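PDB 4ZZ7: methylmalonate-semialdehyde dehydrogenase from Oceanimonas doudoroffii, which catalyses the NAD-dependent, CoA-acylating oxidation of methylmalonate semialdehyde, as a member of the aldehyde dehydrogenase family. Local coordinates for the interface of chains A and B. Coordinates in Å, arbitrary orientation; residue numbers count along the deposited sequence, not the author numbering. Chains: chain A/B, Methylmalonate-semialdehyde dehydrogenase.

The interface of chains A and B. Residues chain A 233, 236-237, 240, 460; chain B 240-241, 243-245.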
ATOM      1  N   GLU A 233       6.091  25.050  19.298  1.00 23.33           N
ATOM      2  CA  GLU A 233       7.504  25.327  19.011  1.00 24.30           C
ATOM      3  C   GLU A 233       8.399  24.987  20.180  1.00 21.78           C
ATOM      4  O   GLU A 233       9.466  24.433  19.982  1.00 20.29           O
ATOM      5  CB  GLU A 233       7.712  26.792  18.668  1.00 27.99           C
ATOM      6  CG  GLU A 233       9.021  27.081  17.961  1.00 31.78           C
ATOM      7  CD  GLU A 233       9.256  28.574  17.757  1.00 37.16           C
ATOM      8  OE1 GLU A 233       8.524  29.415  18.331  1.00 41.76           O
ATOM      9  OE2 GLU A 233      10.199  28.929  17.024  1.00 43.84           O
ATOM     10  N   TYR A 236       8.303  21.045  20.545  1.00 21.96           N
ATOM     11  CA  TYR A 236       9.139  20.500  19.463  1.00 23.16           C
ATOM     12  C   TYR A 236      10.646  20.706  19.690  1.00 25.74           C
ATOM     13  O   TYR A 236      11.457  19.776  19.502  1.00 24.31           O
ATOM     14  CB  TYR A 236       8.749  21.098  18.103  1.00 22.41           C
ATOM     15  CG  TYR A 236       9.301  20.317  16.920  1.00 21.56           C
ATOM     16  CD1 TYR A 236       8.792  19.059  16.597  1.00 20.90           C
ATOM     17  CD2 TYR A 236      10.344  20.822  16.134  1.00 21.12           C
ATOM     18  CE1 TYR A 236       9.292  18.330  15.527  1.00 20.44           C
ATOM     19  CE2 TYR A 236      10.851  20.095  15.056  1.00 20.54           C
ATOM     20  CZ  TYR A 236      10.322  18.845  14.756  1.00 20.19           C
ATOM     21  OH  TYR A 236      10.808  18.080  13.708  1.00 18.94           O
ATOM     22  N   ARG A 237      11.013  21.919  20.105  1.00 29.73           N
ATOM     23  CA  ARG A 237      12.412  22.258  20.322  1.00 31.60           C
ATOM     24  C   ARG A 237      12.966  21.419  21.443  1.00 27.41           C
ATOM     25  O   ARG A 237      13.972  20.737  21.268  1.00 24.31           O
ATOM     26  CB  ARG A 237      12.579  23.739  20.624  1.00 39.47           C
ATOM     27  CG  ARG A 237      14.042  24.166  20.600  1.00 53.48           C
ATOM     28  CD  ARG A 237      14.261  25.652  20.848  1.00 65.64           C
ATOM     29  NE  ARG A 237      13.535  26.461  19.870  1.00 74.48           N
ATOM     30  CZ  ARG A 237      12.450  27.194  20.124  1.00 88.94           C
ATOM     31  NH1 ARG A 237      11.913  27.292  21.358  1.00 94.68           N
ATOM     32  NH2 ARG A 237      11.907  27.868  19.119  1.00 90.97           N
ATOM     33  N   SER A 240      13.213  17.714  20.775  1.00 31.20           N
ATOM     34  CA  SER A 240      14.315  17.495  19.844  1.00 32.98           C
ATOM     35  C   SER A 240      15.689  17.634  20.486  1.00 31.98           C
ATOM     36  O   SER A 240      16.637  16.957  20.084  1.00 31.33           O
ATOM     37  CB  SER A 240      14.190  18.436  18.650  1.00 35.75           C
ATOM     38  OG  SER A 240      12.993  18.156  17.912  1.00 38.64           O
ATOM     39  N   PHE A 460       4.869  21.434  13.418  1.00 18.22           N
ATOM     40  CA  PHE A 460       6.282  21.121  13.514  1.00 18.53           C
ATOM     41  C   PHE A 460       6.446  19.607  13.473  1.00 17.96           C
ATOM     42  O   PHE A 460       5.903  18.890  14.300  1.00 16.82           O
ATOM     43  CB  PHE A 460       6.903  21.718  14.784  1.00 19.17           C
ATOM     44  CG  PHE A 460       6.767  23.213  14.889  1.00 19.82           C
ATOM     45  CD1 PHE A 460       5.655  23.779  15.481  1.00 21.17           C
ATOM     46  CD2 PHE A 460       7.745  24.050  14.418  1.00 20.29           C
ATOM     47  CE1 PHE A 460       5.520  25.158  15.587  1.00 21.15           C
ATOM     48  CE2 PHE A 460       7.618  25.431  14.521  1.00 20.93           C
ATOM     49  CZ  PHE A 460       6.510  25.986  15.103  1.00 20.62           C
TER
ATOM     50  N   SER B 240      15.640  21.559  14.162  1.00 21.54           N
ATOM     51  CA  SER B 240      14.388  21.559  14.918  1.00 23.15           C
ATOM     52  C   SER B 240      14.068  22.931  15.511  1.00 24.39           C
ATOM     53  O   SER B 240      12.950  23.419  15.412  1.00 21.45           O
ATOM     54  CB  SER B 240      14.469  20.512  16.014  1.00 23.15           C
ATOM     55  OG  SER B 240      14.768  19.250  15.432  1.00 23.28           O
ATOM     56  N   ALA B 241      15.086  23.547  16.095  1.00 28.40           N
ATOM     57  CA  ALA B 241      14.983  24.900  16.637  1.00 32.34           C
ATOM     58  C   ALA B 241      14.564  25.973  15.627  1.00 31.94           C
ATOM     59  O   ALA B 241      13.932  26.961  16.004  1.00 37.06           O
ATOM     60  CB  ALA B 241      16.304  25.301  17.289  1.00 33.64           C
ATOM     61  N   GLY B 243      12.632  25.289  13.028  1.00 36.87           N
ATOM     62  CA  GLY B 243      11.270  24.934  12.627  1.00 35.96           C
ATOM     63  C   GLY B 243      11.156  23.955  11.467  1.00 35.65           C
ATOM     64  O   GLY B 243      10.053  23.451  11.193  1.00 35.85           O
ATOM     65  N   LYS B 244      12.278  23.701  10.779  1.00 33.91           N
ATOM     66  CA  LYS B 244      12.328  22.735   9.655  1.00 31.93           C
ATOM     67  C   LYS B 244      12.521  21.265  10.089  1.00 28.63           C
ATOM     68  O   LYS B 244      13.076  20.983  11.148  1.00 26.86           O
ATOM     69  CB  LYS B 244      13.380  23.141   8.616  1.00 32.15           C
ATOM     70  CG  LYS B 244      14.842  23.017   9.052  1.00 33.36           C
ATOM     71  CD  LYS B 244      15.768  23.930   8.235  1.00 33.81           C
ATOM     72  CE  LYS B 244      15.495  25.413   8.495  1.00 34.76           C
ATOM     73  NZ  LYS B 244      15.972  26.309   7.420  1.00 35.30           N
ATOM     74  N   ARG B 245      12.009  20.348   9.268  1.00 25.59           N
ATOM     75  CA  ARG B 245      12.024  18.905   9.580  1.00 24.22           C
ATOM     76  C   ARG B 245      13.393  18.303   9.375  1.00 21.85           C
ATOM     77  O   ARG B 245      14.185  18.837   8.611  1.00 23.89           O
ATOM     78  CB  ARG B 245      11.031  18.136   8.693  1.00 24.78           C
ATOM     79  CG  ARG B 245      11.323  18.167   7.187  1.00 23.45           C
ATOM     80  CD  ARG B 245      10.474  17.156   6.449  1.00 22.43           C
ATOM     81  NE  ARG B 245       9.070  17.546   6.408  1.00 22.27           N
ATOM     82  CZ  ARG B 245       8.138  16.908   5.702  1.00 21.73           C
ATOM     83  NH1 ARG B 245       8.456  15.839   4.996  1.00 21.53           N
ATOM     84  NH2 ARG B 245       6.880  17.328   5.707  1.00 21.66           N
TER
HETATM   85  O   HOH W   1      13.265  18.769  13.019  1.00  9.49           O
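Helix 229-241 of chain A packs here against the C-terminal end of the same helix in chain B and the loop that follows it, across the two-fold axis relating the subunits. The side chain to follow is A:Tyr236. From CB, CG lies anti to the backbone N (chi1 -164°), so the ring heads out toward chain B. One face is covered near its rim by CB of A:Phe460, while OG of A:Ser240 sits 4.0 Å above the centre of the other, so the ring is held between two groups of its own chain. Along the edge, A:Tyr236 CD2 meets the carbonyl O of B:Ser240 in the ring plane at 3.7 Å, and A:Tyr236 CE2 touches CB of B:Ser240 at 3.8 Å. At the tip, the phenol A:Tyr236 OH lies 2.6 Å from a water, which also joins OG of B:Ser240 and the carbonyl O of B:Lys244, bridging the chains where no direct polar bond does. The two Ser240 side chains face each other across the axis, CB and OG of A:Ser240 against CB and OG of B:Ser240, with no hydrogen bond between the hydroxyls. A:Ser240 OG, turned beside its backbone N (chi1 -63°), gives its hydrogen bond back to A:Tyr236 O at 2.7 Å, from above the carbonyl plane. An alanine at A:Ser240 would lose that bond and the hydroxyl over the phenol ring, and would probably loosen the ring's fit against chain B. Farther along, the poorly ordered A:Arg237 lies alongside B:Ala241, its guanidinium in a salt bridge with A:Glu233, and the A:Phe460 ring borders B:Gly243 at 4.0 Å (CD2 to O). Repeated by symmetry, this water-bridged packing probably helps hold together two of the four chains of the deposited assembly, likely as a dimer within a tetramer.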